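Local atomic coordinates of sulfatase (Bacteroides fragilis CAG:558, PDB entry 6USS), a protein that probably hydrolyses aryl sulfate esters as a calcium-dependent arylsulfatase of a human gut bacterium. Residues Lys376-Met390 with Thr398-Leu411. The protein carries 1 engineered substitution. Numbering follows the deposited sequence.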
loop_
_atom_site.group_PDB
_atom_site.type_symbol
_atom_site.label_atom_id
_atom_site.label_comp_id
_atom_site.label_asym_id
_atom_site.label_seq_id
_atom_site.Cartn_x
_atom_site.Cartn_y
_atom_site.Cartn_z
ATOM N N LYS A 376 -25.322 -7.392 26.053
ATOM C CA LYS A 376 -24.330 -6.509 26.660
ATOM C C LYS A 376 -23.868 -5.454 25.663
ATOM O O LYS A 376 -23.686 -5.735 24.477
ATOM C CB LYS A 376 -23.133 -7.314 27.172
ATOM C CG LYS A 376 -23.521 -8.493 28.079
ATOM C CD LYS A 376 -24.451 -8.015 29.176
ATOM C CE LYS A 376 -24.666 -9.055 30.258
ATOM N NZ LYS A 376 -25.131 -8.325 31.484
ATOM N N TYR A 377 -23.673 -4.233 26.138
ATOM C CA TYR A 377 -23.374 -3.173 25.191
ATOM C C TYR A 377 -21.882 -3.088 24.896
ATOM O O TYR A 377 -21.037 -3.444 25.722
ATOM C CB TYR A 377 -23.914 -1.816 25.660
ATOM C CG TYR A 377 -23.522 -1.284 27.036
ATOM C CD1 TYR A 377 -22.193 -1.050 27.380
ATOM C CD2 TYR A 377 -24.506 -0.924 27.962
ATOM C CE1 TYR A 377 -21.851 -0.514 28.632
ATOM C CE2 TYR A 377 -24.175 -0.401 29.214
ATOM C CZ TYR A 377 -22.846 -0.196 29.541
ATOM O OH TYR A 377 -22.512 0.336 30.775
ATOM N N LEU A 378 -21.574 -2.640 23.679
ATOM C CA LEU A 378 -20.212 -2.390 23.243
ATOM C C LEU A 378 -20.227 -1.197 22.295
ATOM O O LEU A 378 -21.279 -0.800 21.788
ATOM C CB LEU A 378 -19.611 -3.628 22.573
ATOM C CG LEU A 378 -20.382 -4.165 21.364
ATOM C CD1 LEU A 378 -20.034 -3.432 20.052
ATOM C CD2 LEU A 378 -20.125 -5.655 21.222
ATOM N N ILE A 379 -19.041 -0.645 22.036
ATOM C CA ILE A 379 -18.918 0.543 21.205
ATOM C C ILE A 379 -17.819 0.342 20.160
ATOM O O ILE A 379 -16.875 -0.417 20.362
ATOM C CB ILE A 379 -18.649 1.789 22.070
ATOM C CG1 ILE A 379 -18.646 3.058 21.221
ATOM C CG2 ILE A 379 -17.360 1.602 22.893
ATOM C CD1 ILE A 379 -19.391 4.200 21.870
ATOM N N ILE A 380 -17.946 1.072 19.041
ATOM C CA ILE A 380 -17.172 0.831 17.819
ATOM C C ILE A 380 -15.659 0.775 18.073
ATOM O O ILE A 380 -14.967 -0.080 17.513
ATOM C CB ILE A 380 -17.544 1.885 16.751
ATOM C CG1 ILE A 380 -16.745 1.689 15.459
ATOM C CG2 ILE A 380 -17.356 3.304 17.276
ATOM C CD1 ILE A 380 -17.073 0.435 14.726
ATOM N N GLU A 381 -15.110 1.655 18.921
ATOM C CA GLU A 381 -13.665 1.578 19.174
ATOM C C GLU A 381 -13.236 0.227 19.734
ATOM O O GLU A 381 -12.047 -0.102 19.659
ATOM C CB GLU A 381 -13.182 2.677 20.133
ATOM C CG GLU A 381 -13.838 2.669 21.493
ATOM C CD GLU A 381 -14.837 3.819 21.642
ATOM O OE1 GLU A 381 -14.914 4.397 22.756
ATOM O OE2 GLU A 381 -15.537 4.142 20.642
ATOM N N ASP A 382 -14.170 -0.553 20.298
ATOM C CA ASP A 382 -13.854 -1.900 20.776
ATOM C C ASP A 382 -13.484 -2.858 19.641
ATOM O O ASP A 382 -12.774 -3.851 19.878
ATOM C CB ASP A 382 -15.037 -2.491 21.546
ATOM C CG ASP A 382 -15.498 -1.615 22.698
ATOM O OD1 ASP A 382 -14.718 -0.748 23.155
ATOM O OD2 ASP A 382 -16.659 -1.796 23.140
ATOM N N PHE A 383 -13.981 -2.603 18.423
ATOM C CA PHE A 383 -13.645 -3.438 17.267
ATOM C C PHE A 383 -12.135 -3.562 17.069
ATOM O O PHE A 383 -11.649 -4.608 16.610
ATOM C CB PHE A 383 -14.287 -2.868 15.991
ATOM C CG PHE A 383 -15.751 -3.196 15.825
ATOM C CD1 PHE A 383 -16.671 -2.887 16.813
ATOM C CD2 PHE A 383 -16.211 -3.774 14.651
ATOM C CE1 PHE A 383 -18.041 -3.175 16.645
ATOM C CE2 PHE A 383 -17.571 -4.069 14.471
ATOM C CZ PHE A 383 -18.488 -3.770 15.474
ATOM N N TYR A 384 -11.379 -2.503 17.430
ATOM C CA TYR A 384 -9.933 -2.496 17.202
ATOM C C TYR A 384 -9.212 -3.548 18.045
ATOM O O TYR A 384 -8.591 -4.460 17.465
ATOM C CB TYR A 384 -9.403 -1.080 17.429
ATOM C CG TYR A 384 -7.938 -0.795 17.231
ATOM C CD1 TYR A 384 -6.974 -1.340 18.070
ATOM C CD2 TYR A 384 -7.528 0.102 16.249
ATOM C CE1 TYR A 384 -5.634 -1.030 17.907
ATOM C CE2 TYR A 384 -6.209 0.434 16.084
ATOM C CZ TYR A 384 -5.261 -0.133 16.912
ATOM O OH TYR A 384 -3.938 0.196 16.735
ATOM N N PRO A 385 -9.267 -3.514 19.390
ATOM C CA PRO A 385 -8.669 -4.625 20.154
ATOM C C PRO A 385 -9.281 -5.968 19.823
ATOM O O PRO A 385 -8.572 -6.970 19.883
ATOM C CB PRO A 385 -8.948 -4.259 21.624
ATOM C CG PRO A 385 -9.472 -2.873 21.618
ATOM C CD PRO A 385 -10.056 -2.629 20.268
ATOM N N SER A 386 -10.580 -6.027 19.490
ATOM C CA SER A 386 -11.225 -7.326 19.278
ATOM C C SER A 386 -10.715 -7.995 18.013
ATOM O O SER A 386 -10.475 -9.208 17.990
ATOM C CB SER A 386 -12.744 -7.183 19.209
ATOM O OG SER A 386 -13.245 -6.503 20.343
ATOM N N ILE A 387 -10.534 -7.220 16.949
ATOM C CA ILE A 387 -10.089 -7.809 15.696
ATOM C C ILE A 387 -8.628 -8.259 15.814
ATOM O O ILE A 387 -8.256 -9.334 15.333
ATOM C CB ILE A 387 -10.338 -6.811 14.548
ATOM C CG1 ILE A 387 -11.831 -6.824 14.190
ATOM C CG2 ILE A 387 -9.458 -7.146 13.348
ATOM C CD1 ILE A 387 -12.364 -5.591 13.474
ATOM N N LEU A 388 -7.791 -7.472 16.501
ATOM C CA LEU A 388 -6.411 -7.884 16.737
ATOM C C LEU A 388 -6.344 -9.171 17.556
ATOM O O LEU A 388 -5.468 -10.019 17.314
ATOM C CB LEU A 388 -5.654 -6.752 17.429
ATOM C CG LEU A 388 -5.555 -5.503 16.543
ATOM C CD1 LEU A 388 -4.874 -4.369 17.275
ATOM C CD2 LEU A 388 -4.856 -5.808 15.217
ATOM N N GLU A 389 -7.248 -9.327 18.532
ATOM C CA GLU A 389 -7.283 -10.543 19.339
ATOM C C GLU A 389 -7.791 -11.726 18.526
ATOM O O GLU A 389 -7.299 -12.851 18.678
ATOM C CB GLU A 389 -8.154 -10.327 20.576
ATOM C CG GLU A 389 -8.388 -11.582 21.418
ATOM C CD GLU A 389 -9.001 -11.269 22.788
ATOM O OE1 GLU A 389 -9.220 -10.065 23.098
ATOM O OE2 GLU A 389 -9.244 -12.226 23.566
ATOM N N MET A 390 -8.779 -11.493 17.660
ATOM C CA MET A 390 -9.233 -12.555 16.777
ATOM C C MET A 390 -8.093 -13.032 15.903
ATOM O O MET A 390 -7.989 -14.226 15.588
ATOM C CB MET A 390 -10.391 -12.068 15.908
ATOM C CG MET A 390 -11.724 -11.985 16.591
ATOM S SD MET A 390 -12.783 -10.905 15.614
ATOM C CE MET A 390 -14.386 -11.158 16.340
ATOM N N THR A 398 1.226 0.872 20.153
ATOM C CA THR A 398 0.530 1.893 19.390
ATOM C C THR A 398 1.035 3.261 19.828
ATOM O O THR A 398 1.414 3.441 20.986
ATOM C CB THR A 398 -0.985 1.792 19.619
ATOM O OG1 THR A 398 -1.233 1.685 21.026
ATOM C CG2 THR A 398 -1.562 0.550 18.950
ATOM N N VAL A 399 1.038 4.234 18.905
ATOM C CA VAL A 399 1.410 5.592 19.312
ATOM C C VAL A 399 0.330 6.216 20.183
ATOM O O VAL A 399 0.631 7.047 21.046
ATOM C CB VAL A 399 1.718 6.501 18.100
ATOM C CG1 VAL A 399 2.921 5.969 17.300
ATOM C CG2 VAL A 399 0.486 6.683 17.204
ATOM N N GLN A 400 -0.931 5.842 19.979
ATOM C CA GLN A 400 -2.056 6.441 20.677
ATOM C C GLN A 400 -2.617 5.470 21.708
ATOM O O GLN A 400 -2.509 4.249 21.533
ATOM C CB GLN A 400 -3.178 6.816 19.695
ATOM C CG GLN A 400 -4.048 5.635 19.238
ATOM C CD GLN A 400 -3.318 4.665 18.292
ATOM O OE1 GLN A 400 -2.104 4.765 18.080
ATOM N NE2 GLN A 400 -4.068 3.737 17.709
ATOM N N PRO A 401 -3.236 5.973 22.781
ATOM C CA PRO A 401 -3.927 5.077 23.720
ATOM C C PRO A 401 -5.083 4.367 23.039
ATOM O O PRO A 401 -5.687 4.890 22.102
ATOM C CB PRO A 401 -4.442 6.020 24.817
ATOM C CG PRO A 401 -3.766 7.318 24.586
ATOM C CD PRO A 401 -3.451 7.386 23.120
ATOM N N ILE A 402 -5.395 3.165 23.520
ATOM C CA ILE A 402 -6.490 2.371 22.972
ATOM C C ILE A 402 -7.656 2.421 23.948
ATOM O O ILE A 402 -7.606 1.807 25.021
ATOM C CB ILE A 402 -6.067 0.929 22.688
ATOM C CG1 ILE A 402 -4.837 0.927 21.787
ATOM C CG2 ILE A 402 -7.203 0.174 22.016
ATOM C CD1 ILE A 402 -5.126 1.432 20.411
ATOM N N ASP A 403 -8.720 3.134 23.570
ATOM C CA ASP A 403 -9.917 3.224 24.399
ATOM C C ASP A 403 -10.854 2.026 24.233
ATOM O O ASP A 403 -11.583 1.693 25.168
ATOM C CB ASP A 403 -10.640 4.533 24.085
ATOM C CG ASP A 403 -9.738 5.754 24.297
ATOM O OD1 ASP A 403 -9.201 5.914 25.413
ATOM O OD2 ASP A 403 -9.539 6.548 23.359
ATOM N N GLY A 404 -10.842 1.358 23.081
ATOM C CA GLY A 404 -11.694 0.194 22.904
ATOM C C GLY A 404 -11.382 -0.899 23.911
ATOM O O GLY A 404 -10.257 -1.028 24.403
ATOM N N ILE A 405 -12.409 -1.678 24.246
ATOM C CA ILE A 405 -12.292 -2.827 25.139
ATOM C C ILE A 405 -12.733 -4.062 24.364
ATOM O O ILE A 405 -13.837 -4.085 23.810
ATOM C CB ILE A 405 -13.150 -2.662 26.411
ATOM C CG1 ILE A 405 -12.802 -1.379 27.163
ATOM C CG2 ILE A 405 -12.943 -3.845 27.321
ATOM C CD1 ILE A 405 -11.382 -1.369 27.713
ATOM N N SER A 406 -11.880 -5.077 24.329
ATOM C CA SER A 406 -12.203 -6.293 23.592
ATOM C C SER A 406 -13.553 -6.859 24.022
ATOM O O SER A 406 -13.863 -6.917 25.216
ATOM C CB SER A 406 -11.116 -7.332 23.795
ATOM O OG SER A 406 -11.388 -8.446 22.988
ATOM N N PHE A 407 -14.383 -7.231 23.044
ATOM C CA PHE A 407 -15.628 -7.919 23.330
ATOM C C PHE A 407 -15.524 -9.411 23.054
ATOM O O PHE A 407 -16.547 -10.100 23.022
ATOM C CB PHE A 407 -16.806 -7.307 22.555
ATOM C CG PHE A 407 -16.566 -7.096 21.067
ATOM C CD1 PHE A 407 -16.583 -8.167 20.176
ATOM C CD2 PHE A 407 -16.393 -5.812 20.552
ATOM C CE1 PHE A 407 -16.377 -7.977 18.801
ATOM C CE2 PHE A 407 -16.191 -5.611 19.170
ATOM C CZ PHE A 407 -16.185 -6.699 18.294
ATOM N N ILE A 408 -14.310 -9.924 22.865
ATOM C CA ILE A 408 -14.089 -11.360 22.714
ATOM C C ILE A 408 -14.687 -12.098 23.915
ATOM O O ILE A 408 -15.235 -13.201 23.738
ATOM C CB ILE A 408 -12.591 -11.684 22.531
ATOM C CG1 ILE A 408 -12.146 -11.518 21.078
ATOM C CG2 ILE A 408 -12.300 -13.133 22.856
ATOM C CD1 ILE A 408 -12.673 -10.309 20.382
ATOM N N PRO A 409 -14.622 -11.566 25.144
ATOM C CA PRO A 409 -15.312 -12.258 26.250
ATOM C C PRO A 409 -16.817 -12.349 26.067
ATOM O O PRO A 409 -17.431 -13.263 26.631
ATOM C CB PRO A 409 -14.934 -11.432 27.491
ATOM C CG PRO A 409 -13.619 -10.887 27.165
ATOM C CD PRO A 409 -13.657 -10.576 25.670
ATOM N N LEU A 410 -17.442 -11.446 25.304
ATOM C CA LEU A 410 -18.852 -11.643 24.986
ATOM C C LEU A 410 -19.023 -12.726 23.936
ATOM O O LEU A 410 -19.970 -13.516 24.005
ATOM C CB LEU A 410 -19.483 -10.335 24.515
ATOM C CG LEU A 410 -19.401 -9.192 25.524
ATOM C CD1 LEU A 410 -19.744 -7.853 24.874
ATOM C CD2 LEU A 410 -20.305 -9.482 26.708
ATOM N N LEU A 411 -18.102 -12.798 22.976
ATOM C CA LEU A 411 -18.213 -13.810 21.928
ATOM C C LEU A 411 -18.057 -15.218 22.493
ATOM O O LEU A 411 -18.678 -16.167 22.002
ATOM C CB LEU A 411 -17.173 -13.551 20.844
ATOM C CG LEU A 411 -17.401 -12.249 20.087
ATOM C CD1 LEU A 411 -16.177 -11.946 19.243
ATOM C CD2 LEU A 411 -18.660 -12.317 19.229
HETATM O O HOH W 1 -16.568 -4.430 24.319
#
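With its CG wedged between backbone N and carbonyl carbon (chi1 49°), F407 lays its ring over the side chain of S386, whose OG sits 3.1 Å above the ring plane, over its centre. S386 turns OG back beside its own backbone N (chi1 -54°), where it donates to D382 O and accepts the backbone N-H of F407, the N to OG distance being 3.0 Å. The F407 ring also points an edge at one face of F383, centroids 5.3 Å apart and planes at 74°; I380 CD1 lies over the opposite face, toward the rim. Residues 404-408 pass along helix 383-390 of the alkaline-phosphatase-like sulfatase core, whereas 398-402 lie off its flank by the Y384 ring. F407 occupies the N-cap position of the helix beginning at I408. S406 OG accepts from I408 N, an ST turn, and gives its proton to E389 OE1 at 2.7 Å from above the carboxylate plane. D382 OD1 takes the N-H of I405 (N to OD1 2.7 Å) and a salt bridge from R421, while OD2 receives I379 N. G404 CA lies 3.3 Å from E381 O in a CA-H...O contact. Before G404, I402 CD1 meets Y384 CE1 at 3.5 Å; the Y384 hydroxyl hydrogen-bonds to T147 O.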